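Local coordinates for protein GH18329p (Drosophila melanogaster, PDB 5YGB) that takes part in germline piRNA metabolism, binding the Piwi N-terminus through its Tudor domain and probably recruiting Piwi proteins to the piRNA biogenesis machinery, at residues A[6-11]-A[21-26]; A[55-60]-A[77-82]; A[60-65]-A[110-115]; A[72-77]-A[93-98]. The protein carries 1 engineered substitution. One frame throughout, in Å; residues are numbered along the deposited sequence. Where two conformers were deposited one is given.

Contact 1 (A[6-11]-A[21-26]); sequences EVYVSA and QLIGPQ
The Y8 ring carries I23 over one face and the amide oxygen of Q21, OE1, at its edge. I23 CG1, anti to the carbonyl carbon (chi1 -62°), stands 3.6 Å from the centroid of the Y8 ring and only 11° off the normal, a CH-pi contact centred on the face. The isoleucine runs on past that point, so that I23 CD1 comes 3.5 Å from Y8 CE1. At the rim Q21 OE1 lies near the ring plane, 3.9 Å from Y8 CD2, with the ring and amide planes 70° apart. The Q21 amide is in turn packed against S10: S10 CB is 3.4 Å from Q21 CD. An alanine in place of Y8 would probably leave I23 CG1 and CD1 without the flat surface they rest on and W159 without its edge-to-face partner.

The backbones form the antiparallel hairpin of strands 5-12 and 17-22, in the five-stranded sheet that, as in other extended Tudor domains, probably corresponds to the staphylococcal nuclease-like half. Y8 and Q21 are a hydrogen-bonded pair, Y8 N to Q21 O and Q21 N to Y8 O both measuring 2.9 Å. Two residues along each strand from that pair, I23 N donates to E6 O at 3.0 Å, nearly straight although the donor sits above the carbonyl plane. V7 and L22 share the other face of the sheet, touching through CG1 and CD2. The polar ends of S10 and Q21 are engaged beyond the hairpin: S10 OG bonds Y98 O, and Q21 NE2 bonds D97 O. One water donates to both E6 O and I23 O.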
loop_
_atom_site.group_PDB
_atom_site.type_symbol
_atom_site.label_atom_id
_atom_site.label_comp_id
_atom_site.label_asym_id
_atom_site.label_seq_id
_atom_site.Cartn_x
_atom_site.Cartn_y
_atom_site.Cartn_z
ATOM N N GLU A 6 -12.189 1.501 -11.910
ATOM C CA GLU A 6 -12.262 2.557 -10.900
ATOM C C GLU A 6 -11.379 2.177 -9.728
ATOM O O GLU A 6 -11.480 1.069 -9.212
ATOM C CB GLU A 6 -13.706 2.783 -10.426
ATOM C CG GLU A 6 -14.691 3.174 -11.528
ATOM C CD GLU A 6 -16.044 3.566 -10.978
ATOM O OE1 GLU A 6 -16.452 3.011 -9.938
ATOM O OE2 GLU A 6 -16.701 4.440 -11.586
ATOM N N VAL A 7 -10.498 3.087 -9.322
ATOM C CA VAL A 7 -9.566 2.805 -8.227
ATOM C C VAL A 7 -9.392 3.982 -7.280
ATOM O O VAL A 7 -9.702 5.135 -7.614
ATOM C CB VAL A 7 -8.153 2.425 -8.746
ATOM C CG1 VAL A 7 -8.205 1.229 -9.704
ATOM C CG2 VAL A 7 -7.466 3.640 -9.384
ATOM N N TYR A 8 -8.885 3.677 -6.093
ATOM C CA TYR A 8 -8.299 4.682 -5.213
ATOM C C TYR A 8 -6.803 4.468 -5.182
ATOM O O TYR A 8 -6.360 3.323 -5.132
ATOM C CB TYR A 8 -8.800 4.556 -3.779
ATOM C CG TYR A 8 -10.283 4.689 -3.556
ATOM C CD1 TYR A 8 -10.975 5.818 -3.980
ATOM C CD2 TYR A 8 -10.982 3.702 -2.884
ATOM C CE1 TYR A 8 -12.318 5.945 -3.758
ATOM C CE2 TYR A 8 -12.342 3.823 -2.649
ATOM C CZ TYR A 8 -12.997 4.949 -3.091
ATOM O OH TYR A 8 -14.349 5.076 -2.869
ATOM N N VAL A 9 -6.024 5.542 -5.142
ATOM C CA VAL A 9 -4.609 5.428 -4.792
ATOM C C VAL A 9 -4.514 5.483 -3.265
ATOM O O VAL A 9 -4.898 6.477 -2.644
ATOM C CB VAL A 9 -3.777 6.528 -5.448
ATOM C CG1 VAL A 9 -2.367 6.512 -4.891
ATOM C CG2 VAL A 9 -3.771 6.324 -6.954
ATOM N N SER A 10 -4.054 4.394 -2.653
ATOM C CA SER A 10 -4.107 4.250 -1.197
ATOM C C SER A 10 -2.782 4.579 -0.515
ATOM O O SER A 10 -2.769 4.897 0.671
ATOM C CB SER A 10 -4.544 2.828 -0.806
ATOM O OG SER A 10 -3.796 1.838 -1.501
ATOM N N ALA A 11 -1.675 4.489 -1.244
ATOM C CA ALA A 11 -0.371 4.838 -0.698
ATOM C C ALA A 11 0.549 5.208 -1.843
ATOM O O ALA A 11 0.417 4.671 -2.944
ATOM C CB ALA A 11 0.216 3.675 0.124
ATOM N N GLN A 21 -6.296 0.457 -4.911
ATOM C CA GLN A 21 -7.384 -0.402 -4.471
ATOM C C GLN A 21 -8.503 -0.304 -5.488
ATOM O O GLN A 21 -8.773 0.785 -5.993
ATOM C CB GLN A 21 -7.918 0.048 -3.115
ATOM C CG GLN A 21 -6.885 0.071 -1.983
ATOM C CD GLN A 21 -7.375 0.863 -0.794
ATOM O OE1 GLN A 21 -8.146 1.812 -0.946
ATOM N NE2 GLN A 21 -6.929 0.488 0.398
ATOM N N LEU A 22 -9.187 -1.407 -5.755
ATOM C CA LEU A 22 -10.355 -1.379 -6.623
ATOM C C LEU A 22 -11.587 -0.884 -5.887
ATOM O O LEU A 22 -11.879 -1.338 -4.779
ATOM C CB LEU A 22 -10.653 -2.769 -7.182
ATOM C CG LEU A 22 -9.594 -3.384 -8.077
ATOM C CD1 LEU A 22 -10.056 -4.765 -8.499
ATOM C CD2 LEU A 22 -9.390 -2.517 -9.269
ATOM N N ILE A 23 -12.322 0.016 -6.525
ATOM C CA ILE A 23 -13.602 0.496 -6.014
ATOM C C ILE A 23 -14.714 -0.462 -6.379
ATOM O O ILE A 23 -14.805 -0.929 -7.516
ATOM C CB ILE A 23 -13.923 1.883 -6.579
ATOM C CG1 ILE A 23 -12.856 2.883 -6.140
ATOM C CG2 ILE A 23 -15.322 2.344 -6.146
ATOM C CD1 ILE A 23 -13.040 4.257 -6.736
ATOM N N GLY A 24 -15.591 -0.745 -5.428
ATOM C CA GLY A 24 -16.756 -1.562 -5.712
ATOM C C GLY A 24 -17.076 -2.431 -4.519
ATOM O O GLY A 24 -16.808 -2.032 -3.375
ATOM N N PRO A 25 -17.598 -3.636 -4.763
ATOM C CA PRO A 25 -17.955 -4.514 -3.649
ATOM C C PRO A 25 -16.743 -4.811 -2.780
ATOM O O PRO A 25 -16.889 -4.979 -1.578
ATOM C CB PRO A 25 -18.468 -5.783 -4.338
ATOM C CG PRO A 25 -18.810 -5.361 -5.723
ATOM C CD PRO A 25 -17.852 -4.272 -6.069
ATOM N N GLN A 26 -15.560 -4.813 -3.390
ATOM C CA GLN A 26 -14.349 -5.108 -2.635
ATOM C C GLN A 26 -13.941 -3.974 -1.719
ATOM O O GLN A 26 -13.468 -4.236 -0.602
ATOM C CB GLN A 26 -13.198 -5.430 -3.573
ATOM C CG GLN A 26 -13.338 -6.771 -4.206
ATOM C CD GLN A 26 -12.105 -7.142 -4.964
ATOM O OE1 GLN A 26 -11.044 -7.333 -4.372
ATOM N NE2 GLN A 26 -12.230 -7.266 -6.281
HETATM O O HOH W 1 -13.035 -1.173 -9.674
HETATM O O HOH W 2 -16.369 0.210 -9.688
#

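Contact 2 (A[55-60]-A[77-82]); sequences PYVGQI and VDIMPN
I79 pushes its side chain against P55 and the first two residues, Y56 and V57, of a type II beta turn (Y56 to Q59) that leads into strand 60-65 of the Tudor core. Its CB sets out toward the turn, and CG1 lies anti to the carbonyl carbon (chi1 -58°), where it meets V57 CG2 at 4.3 Å. An extended chi2 of 173° carries CD1 onward to the backbone itself. There I79 CD1 is 3.4 Å from P55 O and 3.8 Å from Y56 CA, with the P55 ring also brushing it through CB. The methyl's nearest neighbours are main-chain atoms.

V57, at the first corner of the turn, sets its two methyls on the strand backbone. Its CG1 sits 3.8 Å from V77 O, while V57 CG2 is 3.9 Å from D78 CA. V77 and D78 both face D92 on the adjacent strand, which makes a classic beta bulge at the place where V57 settles. G58 takes the second corner with a positive phi of 107°, and G58 and Q59 are tied by backbone hydrogen bonds to I76, fixing the turn alongside strand 70-81.

The turn also braces itself. Q59 CB stands over the centre of the Y56 ring, and Q59 OE1 accepts from Y56 N at 3.1 Å, alongside the turn's own bond, Q59 N to Y56 O. On the strand, D78 OD1 accepts from the next backbone N, I79 N, at 2.9 Å, the donor meeting the oxygen on its anti side and out of the carboxylate plane.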
loop_
_atom_site.group_PDB
_atom_site.type_symbol
_atom_site.label_atom_id
_atom_site.label_comp_id
_atom_site.label_asym_id
_atom_site.label_seq_id
_atom_site.Cartn_x
_atom_site.Cartn_y
_atom_site.Cartn_z
ATOM N N PRO A 55 6.751 -14.840 16.184
ATOM C CA PRO A 55 6.374 -14.405 14.839
ATOM C C PRO A 55 7.440 -14.747 13.801
ATOM O O PRO A 55 8.614 -14.945 14.127
ATOM C CB PRO A 55 6.229 -12.882 14.989
ATOM C CG PRO A 55 7.098 -12.537 16.154
ATOM C CD PRO A 55 6.995 -13.707 17.092
ATOM N N TYR A 56 7.029 -14.808 12.542
ATOM C CA TYR A 56 7.952 -15.174 11.475
ATOM C C TYR A 56 7.679 -14.377 10.210
ATOM O O TYR A 56 6.552 -13.957 9.936
ATOM C CB TYR A 56 7.875 -16.684 11.172
ATOM C CG TYR A 56 6.512 -17.187 10.746
ATOM C CD1 TYR A 56 6.177 -17.305 9.394
ATOM C CD2 TYR A 56 5.566 -17.572 11.686
ATOM C CE1 TYR A 56 4.929 -17.763 9.002
ATOM C CE2 TYR A 56 4.321 -18.039 11.297
ATOM C CZ TYR A 56 4.007 -18.127 9.961
ATOM O OH TYR A 56 2.761 -18.600 9.602
ATOM N N VAL A 57 8.731 -14.185 9.429
ATOM C CA VAL A 57 8.606 -13.506 8.151
ATOM C C VAL A 57 7.666 -14.282 7.231
ATOM O O VAL A 57 7.820 -15.496 7.018
ATOM C CB VAL A 57 9.988 -13.323 7.503
ATOM C CG1 VAL A 57 9.855 -12.800 6.086
ATOM C CG2 VAL A 57 10.850 -12.378 8.344
ATOM N N GLY A 58 6.668 -13.573 6.714
ATOM C CA GLY A 58 5.653 -14.158 5.858
ATOM C C GLY A 58 4.312 -14.302 6.557
ATOM O O GLY A 58 3.280 -14.474 5.897
ATOM N N GLN A 59 4.320 -14.238 7.888
ATOM C CA GLN A 59 3.104 -14.379 8.680
ATOM C C GLN A 59 2.146 -13.223 8.410
ATOM O O GLN A 59 2.571 -12.075 8.295
ATOM C CB GLN A 59 3.458 -14.440 10.163
ATOM C CG GLN A 59 2.325 -14.879 11.091
ATOM C CD GLN A 59 2.771 -14.902 12.547
ATOM O OE1 GLN A 59 3.921 -14.604 12.855
ATOM N NE2 GLN A 59 1.854 -15.241 13.450
ATOM N N ILE A 60 0.858 -13.534 8.306
ATOM C CA ILE A 60 -0.170 -12.509 8.172
ATOM C C ILE A 60 -0.791 -12.292 9.536
ATOM O O ILE A 60 -1.288 -13.232 10.169
ATOM C CB ILE A 60 -1.236 -12.903 7.150
ATOM C CG1 ILE A 60 -0.600 -13.279 5.807
ATOM C CG2 ILE A 60 -2.209 -11.770 6.938
ATOM C CD1 ILE A 60 0.267 -12.193 5.183
ATOM N N VAL A 77 7.420 -8.624 7.028
ATOM C CA VAL A 77 8.440 -8.730 5.992
ATOM C C VAL A 77 9.855 -8.751 6.563
ATOM O O VAL A 77 10.791 -9.122 5.853
ATOM C CB VAL A 77 8.303 -7.614 4.942
ATOM C CG1 VAL A 77 6.943 -7.735 4.243
ATOM C CG2 VAL A 77 8.462 -6.262 5.570
ATOM N N ASP A 78 10.019 -8.393 7.836
ATOM C CA ASP A 78 11.331 -8.483 8.479
ATOM C C ASP A 78 11.144 -8.426 9.984
ATOM O O ASP A 78 10.146 -7.890 10.481
ATOM C CB ASP A 78 12.270 -7.357 7.992
ATOM C CG ASP A 78 13.748 -7.746 8.032
ATOM O OD1 ASP A 78 14.094 -8.828 8.553
ATOM O OD2 ASP A 78 14.566 -6.946 7.522
ATOM N N ILE A 79 12.101 -8.996 10.704
ATOM C CA ILE A 79 12.120 -8.998 12.159
ATOM C C ILE A 79 13.550 -8.733 12.601
ATOM O O ILE A 79 14.479 -9.366 12.101
ATOM C CB ILE A 79 11.641 -10.344 12.746
ATOM C CG1 ILE A 79 10.228 -10.696 12.272
ATOM C CG2 ILE A 79 11.710 -10.319 14.268
ATOM C CD1 ILE A 79 9.806 -12.084 12.692
ATOM N N MET A 80 13.738 -7.803 13.528
ATOM C CA MET A 80 15.082 -7.462 13.979
ATOM C C MET A 80 15.057 -7.139 15.461
ATOM O O MET A 80 14.003 -6.818 16.010
ATOM C CB MET A 80 15.621 -6.284 13.179
ATOM C CG MET A 80 14.688 -5.105 13.159
ATOM S SD MET A 80 14.454 -4.528 11.475
ATOM C CE MET A 80 13.299 -5.739 10.877
ATOM N N PRO A 81 16.212 -7.241 16.135
ATOM C CA PRO A 81 16.171 -6.904 17.558
ATOM C C PRO A 81 15.979 -5.413 17.786
ATOM O O PRO A 81 16.421 -4.591 16.988
ATOM C CB PRO A 81 17.540 -7.361 18.077
ATOM C CG PRO A 81 18.064 -8.305 17.042
ATOM C CD PRO A 81 17.503 -7.830 15.737
ATOM N N ASN A 82 15.283 -5.091 18.868
ATOM C CA ASN A 82 15.212 -3.716 19.348
ATOM C C ASN A 82 16.632 -3.264 19.763
ATOM O O ASN A 82 17.360 -4.062 20.414
ATOM C CB ASN A 82 14.225 -3.653 20.497
ATOM C CG ASN A 82 13.993 -2.244 21.012
ATOM O OD1 ASN A 82 14.923 -1.573 21.431
ATOM N ND2 ASN A 82 12.731 -1.801 21.003
#

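Contact 3 (A[60-65]-A[110-115]); sequences IVAAVF and CELRTD
Strand 60-65 pairs here with the short strand 109-111, last in chain order of the antiparallel Tudor sheet, so that A62 and C110 join the first and fifth strands in an arrangement consistent with the SH3-like core of the family. Their pairing is of the hydrogen-bonded kind, and both bonds are short: A62 N to C110 O and C110 N to A62 O each measure 2.8 Å. Each donor is tilted about 20° from the carbonyl plane. V61 contributes its CB, 3.4 Å from C110 O.

Beyond the pairing, L112 supplies the apolar grip. Its CG is anti to the backbone N (chi1 -173°), and of the two methyls beyond it, L112 CD1 lies 3.9 Å from A62 CB, and L112 CD2 4.0 Å from I60 CG2. The I60 and L112 side chains run side by side, pointing the same way. M37 of helix 25-41 touches both A62 and L112, placing this patch beneath the helix. Next along, R113 grips D115 side-on with NE and NH2, and NH2 has a second carboxylate partner in E36. Where the strands part, one water bridges them, donating to I60 O at 2.7 Å and accepting from L112 N at 3.0 Å.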
loop_
_atom_site.group_PDB
_atom_site.type_symbol
_atom_site.label_atom_id
_atom_site.label_comp_id
_atom_site.label_asym_id
_atom_site.label_seq_id
_atom_site.Cartn_x
_atom_site.Cartn_y
_atom_site.Cartn_z
ATOM N N ILE A 60 0.858 -13.534 8.306
ATOM C CA ILE A 60 -0.170 -12.509 8.172
ATOM C C ILE A 60 -0.791 -12.292 9.536
ATOM O O ILE A 60 -1.288 -13.232 10.169
ATOM C CB ILE A 60 -1.236 -12.903 7.150
ATOM C CG1 ILE A 60 -0.600 -13.279 5.807
ATOM C CG2 ILE A 60 -2.209 -11.770 6.938
ATOM C CD1 ILE A 60 0.267 -12.193 5.183
ATOM N N VAL A 61 -0.760 -11.048 9.988
ATOM C CA VAL A 61 -1.159 -10.685 11.344
ATOM C C VAL A 61 -2.155 -9.527 11.334
ATOM O O VAL A 61 -2.475 -8.972 10.270
ATOM C CB VAL A 61 0.078 -10.303 12.204
ATOM C CG1 VAL A 61 1.047 -11.471 12.307
ATOM C CG2 VAL A 61 0.795 -9.093 11.606
ATOM N N ALA A 62 -2.665 -9.186 12.515
ATOM C CA ALA A 62 -3.448 -7.975 12.732
ATOM C C ALA A 62 -2.567 -6.971 13.454
ATOM O O ALA A 62 -1.865 -7.350 14.389
ATOM C CB ALA A 62 -4.700 -8.274 13.548
ATOM N N ALA A 63 -2.589 -5.710 13.041
ATOM C CA ALA A 63 -1.762 -4.708 13.707
ATOM C C ALA A 63 -2.469 -3.386 13.803
ATOM O O ALA A 63 -3.166 -2.962 12.862
ATOM C CB ALA A 63 -0.441 -4.531 12.961
ATOM N N VAL A 64 -2.262 -2.710 14.925
ATOM C CA VAL A 64 -2.828 -1.381 15.086
ATOM C C VAL A 64 -1.789 -0.355 14.665
ATOM O O VAL A 64 -0.615 -0.442 15.040
ATOM C CB VAL A 64 -3.311 -1.111 16.541
ATOM C CG1 VAL A 64 -2.179 -1.260 17.553
ATOM C CG2 VAL A 64 -3.950 0.269 16.643
ATOM N N PHE A 65 -2.221 0.596 13.846
ATOM C CA PHE A 65 -1.379 1.717 13.472
ATOM C C PHE A 65 -1.799 2.888 14.349
ATOM O O PHE A 65 -2.908 3.403 14.217
ATOM C CB PHE A 65 -1.522 2.040 11.986
ATOM C CG PHE A 65 -0.552 3.075 11.494
ATOM C CD1 PHE A 65 0.716 3.175 12.046
ATOM C CD2 PHE A 65 -0.903 3.938 10.467
ATOM C CE1 PHE A 65 1.613 4.125 11.589
ATOM C CE2 PHE A 65 -0.010 4.888 10.004
ATOM C CZ PHE A 65 1.249 4.982 10.568
ATOM N N CYS A 110 -1.375 -8.690 16.840
ATOM C CA CYS A 110 -2.036 -9.933 17.250
ATOM C C CYS A 110 -2.077 -10.902 16.084
ATOM O O CYS A 110 -1.950 -10.501 14.928
ATOM C CB CYS A 110 -3.474 -9.692 17.725
ATOM S SG CYS A 110 -3.652 -8.757 19.229
ATOM N N GLU A 111 -2.292 -12.178 16.370
ATOM C CA GLU A 111 -2.651 -13.103 15.309
ATOM C C GLU A 111 -3.965 -12.667 14.659
ATOM O O GLU A 111 -4.828 -12.070 15.316
ATOM C CB GLU A 111 -2.773 -14.525 15.859
ATOM C CG GLU A 111 -1.444 -15.075 16.345
ATOM C CD GLU A 111 -1.525 -16.487 16.889
ATOM O OE1 GLU A 111 -0.473 -17.153 16.969
ATOM O OE2 GLU A 111 -2.634 -16.927 17.255
ATOM N N LEU A 112 -4.121 -12.971 13.379
ATOM C CA LEU A 112 -5.324 -12.599 12.639
ATOM C C LEU A 112 -6.398 -13.683 12.750
ATOM O O LEU A 112 -6.137 -14.843 12.400
ATOM C CB LEU A 112 -4.971 -12.348 11.169
ATOM C CG LEU A 112 -6.103 -11.797 10.305
ATOM C CD1 LEU A 112 -6.464 -10.387 10.736
ATOM C CD2 LEU A 112 -5.697 -11.819 8.830
ATOM N N ARG A 113 -7.586 -13.314 13.240
ATOM C CA ARG A 113 -8.716 -14.239 13.287
ATOM C C ARG A 113 -8.940 -14.790 11.886
ATOM O O ARG A 113 -8.965 -14.035 10.913
ATOM C CB ARG A 113 -9.961 -13.542 13.819
ATOM C CG ARG A 113 -11.030 -14.482 14.374
ATOM C CD ARG A 113 -12.205 -13.692 14.910
ATOM N NE ARG A 113 -13.056 -13.221 13.823
ATOM C CZ ARG A 113 -13.877 -12.176 13.903
ATOM N NH1 ARG A 113 -13.942 -11.454 15.013
ATOM N NH2 ARG A 113 -14.630 -11.850 12.861
ATOM N N THR A 114 -9.134 -16.106 11.792
ATOM C CA THR A 114 -9.042 -16.813 10.517
ATOM C C THR A 114 -10.000 -16.281 9.443
ATOM O O THR A 114 -9.638 -16.185 8.271
ATOM C CB THR A 114 -9.275 -18.328 10.732
ATOM O OG1 THR A 114 -8.239 -18.843 11.577
ATOM C CG2 THR A 114 -9.246 -19.082 9.415
ATOM N N ASP A 115 -11.215 -15.914 9.831
ATOM C CA ASP A 115 -12.177 -15.448 8.831
ATOM C C ASP A 115 -11.802 -14.094 8.220
ATOM O O ASP A 115 -12.291 -13.748 7.143
ATOM C CB ASP A 115 -13.586 -15.390 9.435
ATOM C CG ASP A 115 -13.665 -14.479 10.636
ATOM O OD1 ASP A 115 -13.033 -14.815 11.664
ATOM O OD2 ASP A 115 -14.357 -13.446 10.561
HETATM O O HOH W 3 -1.720 -14.481 12.533
#

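Contact 4 (A[72-77]-A[93-98]); sequences YRAEIV and LYFVDY
R73 and D97 form the charged link between the two segments. The guanidinium grips the carboxylate side-on, R73 NE to D97 OD2 at 2.9 Å and R73 NH2 to D97 OD1 at 2.8 Å, each carboxylate oxygen accepting through its syn lone pair. The two planes are 21° apart, and a bend at chi3 (-63°) brings NE to D97 OD2. R73 NH1 donates to the carbonyls of F116 and L119, and D97 OD1 also accepts from Q122 N, so each charged group has further partners. A leucine in place of R73 would probably leave the buried D97 carboxylate without its countercharge and the F116 and L119 carbonyls without that donor.

Aromatic contacts gather at the start of strand 70-81. Y72 presents its edge to the face of Y98, centroids 5.2 Å apart and planes at 82°, and a water links the two hydroxyls; Y72 OH also bonds D68. F95 turns its rim to Y72 CB, 3.4 Å from F95 CD2, while A74 CB lies above one face of F95. This cluster sits on the hairpin of strands 70-81 and 89-95 and the loop that follows it in the Tudor core, and its position is consistent with the aromatic cage by which relatives bind methylated arginine.

Backbone bonding centres on E75 and Y94: E75 N to Y94 O spans 2.8 Å and Y94 N to E75 O 2.9 Å. The E75 carboxylate looks elsewhere, to S180 and A181. Among apolar contacts, I76 CG1 meets L93 CD2 at 3.7 Å, and V77 CG1 touches Y94 CB.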
loop_
_atom_site.group_PDB
_atom_site.type_symbol
_atom_site.label_atom_id
_atom_site.label_comp_id
_atom_site.label_asym_id
_atom_site.label_seq_id
_atom_site.Cartn_x
_atom_site.Cartn_y
_atom_site.Cartn_z
ATOM N N TYR A 72 -5.396 -3.291 11.167
ATOM C CA TYR A 72 -5.182 -3.631 9.766
ATOM C C TYR A 72 -4.577 -5.008 9.591
ATOM O O TYR A 72 -3.848 -5.493 10.463
ATOM C CB TYR A 72 -4.266 -2.585 9.122
ATOM C CG TYR A 72 -4.924 -1.224 9.041
ATOM C CD1 TYR A 72 -5.859 -0.951 8.053
ATOM C CD2 TYR A 72 -4.637 -0.226 9.970
ATOM C CE1 TYR A 72 -6.482 0.284 7.968
ATOM C CE2 TYR A 72 -5.246 1.017 9.888
ATOM C CZ TYR A 72 -6.171 1.260 8.890
ATOM O OH TYR A 72 -6.798 2.487 8.795
ATOM N N ARG A 73 -4.848 -5.625 8.443
ATOM C CA ARG A 73 -4.124 -6.831 8.047
ATOM C C ARG A 73 -2.719 -6.464 7.589
ATOM O O ARG A 73 -2.522 -5.520 6.818
ATOM C CB ARG A 73 -4.862 -7.568 6.921
ATOM C CG ARG A 73 -6.296 -7.980 7.283
ATOM C CD ARG A 73 -6.898 -8.962 6.298
ATOM N NE ARG A 73 -7.034 -8.393 4.960
ATOM C CZ ARG A 73 -7.515 -9.078 3.927
ATOM N NH1 ARG A 73 -7.893 -10.345 4.087
ATOM N NH2 ARG A 73 -7.606 -8.507 2.729
ATOM N N ALA A 74 -1.738 -7.235 8.036
ATOM C CA ALA A 74 -0.359 -6.929 7.710
ATOM C C ALA A 74 0.462 -8.189 7.522
ATOM O O ALA A 74 0.197 -9.220 8.145
ATOM C CB ALA A 74 0.260 -6.036 8.793
ATOM N N GLU A 75 1.469 -8.098 6.663
ATOM C CA GLU A 75 2.420 -9.166 6.401
ATOM C C GLU A 75 3.752 -8.825 7.062
ATOM O O GLU A 75 4.281 -7.724 6.881
ATOM C CB GLU A 75 2.582 -9.346 4.884
ATOM C CG GLU A 75 3.673 -10.316 4.465
ATOM C CD GLU A 75 3.918 -10.310 2.968
ATOM O OE1 GLU A 75 3.215 -9.588 2.228
ATOM O OE2 GLU A 75 4.822 -11.043 2.531
ATOM N N ILE A 76 4.297 -9.750 7.841
ATOM C CA ILE A 76 5.627 -9.534 8.401
ATOM C C ILE A 76 6.673 -9.690 7.299
ATOM O O ILE A 76 6.789 -10.754 6.669
ATOM C CB ILE A 76 5.913 -10.506 9.557
ATOM C CG1 ILE A 76 4.894 -10.302 10.686
ATOM C CG2 ILE A 76 7.362 -10.331 10.070
ATOM C CD1 ILE A 76 5.148 -11.161 11.920
ATOM N N VAL A 77 7.420 -8.624 7.028
ATOM C CA VAL A 77 8.440 -8.730 5.992
ATOM C C VAL A 77 9.855 -8.751 6.563
ATOM O O VAL A 77 10.791 -9.122 5.853
ATOM C CB VAL A 77 8.303 -7.614 4.942
ATOM C CG1 VAL A 77 6.943 -7.735 4.243
ATOM C CG2 VAL A 77 8.462 -6.262 5.570
ATOM N N LEU A 93 6.293 -4.374 9.018
ATOM C CA LEU A 93 4.992 -4.803 8.504
ATOM C C LEU A 93 4.648 -4.149 7.181
ATOM O O LEU A 93 4.822 -2.942 7.029
ATOM C CB LEU A 93 3.890 -4.470 9.504
ATOM C CG LEU A 93 3.908 -5.216 10.834
ATOM C CD1 LEU A 93 2.746 -4.746 11.677
ATOM C CD2 LEU A 93 3.853 -6.722 10.636
ATOM N N TYR A 94 4.144 -4.946 6.242
ATOM C CA TYR A 94 3.569 -4.443 4.998
ATOM C C TYR A 94 2.046 -4.534 5.128
ATOM O O TYR A 94 1.502 -5.615 5.367
ATOM C CB TYR A 94 4.099 -5.250 3.802
ATOM C CG TYR A 94 3.335 -5.002 2.523
ATOM C CD1 TYR A 94 3.423 -3.778 1.873
ATOM C CD2 TYR A 94 2.518 -5.987 1.967
ATOM C CE1 TYR A 94 2.713 -3.538 0.710
ATOM C CE2 TYR A 94 1.812 -5.754 0.803
ATOM C CZ TYR A 94 1.907 -4.522 0.192
ATOM O OH TYR A 94 1.176 -4.280 -0.961
ATOM N N PHE A 95 1.347 -3.407 5.004
ATOM C CA PHE A 95 -0.104 -3.376 5.199
ATOM C C PHE A 95 -0.782 -3.786 3.892
ATOM O O PHE A 95 -0.922 -2.991 2.965
ATOM C CB PHE A 95 -0.534 -1.995 5.714
ATOM C CG PHE A 95 -0.133 -1.769 7.144
ATOM C CD1 PHE A 95 1.163 -1.415 7.470
ATOM C CD2 PHE A 95 -1.028 -1.997 8.168
ATOM C CE1 PHE A 95 1.537 -1.241 8.791
ATOM C CE2 PHE A 95 -0.658 -1.825 9.489
ATOM C CZ PHE A 95 0.627 -1.447 9.796
ATOM N N VAL A 96 -1.199 -5.052 3.821
ATOM C CA VAL A 96 -1.540 -5.704 2.565
ATOM C C VAL A 96 -2.743 -5.081 1.851
ATOM O O VAL A 96 -2.883 -5.244 0.642
ATOM C CB VAL A 96 -1.804 -7.231 2.777
ATOM C CG1 VAL A 96 -0.570 -7.921 3.339
ATOM C CG2 VAL A 96 -3.009 -7.474 3.679
ATOM N N ASP A 97 -3.611 -4.378 2.569
ATOM C CA ASP A 97 -4.779 -3.787 1.934
ATOM C C ASP A 97 -4.545 -2.349 1.490
ATOM O O ASP A 97 -5.369 -1.817 0.750
ATOM C CB ASP A 97 -5.987 -3.868 2.868
ATOM C CG ASP A 97 -6.411 -5.288 3.102
ATOM O OD1 ASP A 97 -6.474 -6.055 2.108
ATOM O OD2 ASP A 97 -6.663 -5.653 4.269
ATOM N N TYR A 98 -3.437 -1.728 1.910
ATOM C CA TYR A 98 -3.209 -0.298 1.633
ATOM C C TYR A 98 -1.887 0.003 0.944
ATOM O O TYR A 98 -1.814 0.914 0.110
ATOM C CB TYR A 98 -3.299 0.498 2.940
ATOM C CG TYR A 98 -4.712 0.600 3.443
ATOM C CD1 TYR A 98 -5.304 -0.440 4.167
ATOM C CD2 TYR A 98 -5.483 1.714 3.164
ATOM C CE1 TYR A 98 -6.611 -0.352 4.599
ATOM C CE2 TYR A 98 -6.775 1.813 3.600
ATOM C CZ TYR A 98 -7.342 0.784 4.308
ATOM O OH TYR A 98 -8.645 0.905 4.729
HETATM O O HOH W 4 -8.935 2.953 6.830
HETATM O O HOH W 5 -6.444 -4.129 6.484
#

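Overall arrangement
Contact 1 closes first along the chain, in the N-terminal hairpin; the others follow within the Tudor core, contacts 2 and 3 crossing in sequence and contact 4 lying wholly between the segments of contact 3. Contacts 2, 3 and 4 all reach one antiparallel sheet: 2 and 4 share V77, 2 and 3 share I60, and the centres of 3 and 4 are only about 9 Å apart. Contact 1 belongs to the other five-stranded sheet, its centre about 28 Å from that of contact 2. It meets contact 4 through S10 and Q21, which bond the carbonyls of Y98 and D97, tying the two halves of the extended Tudor domain together near the aromatic cluster.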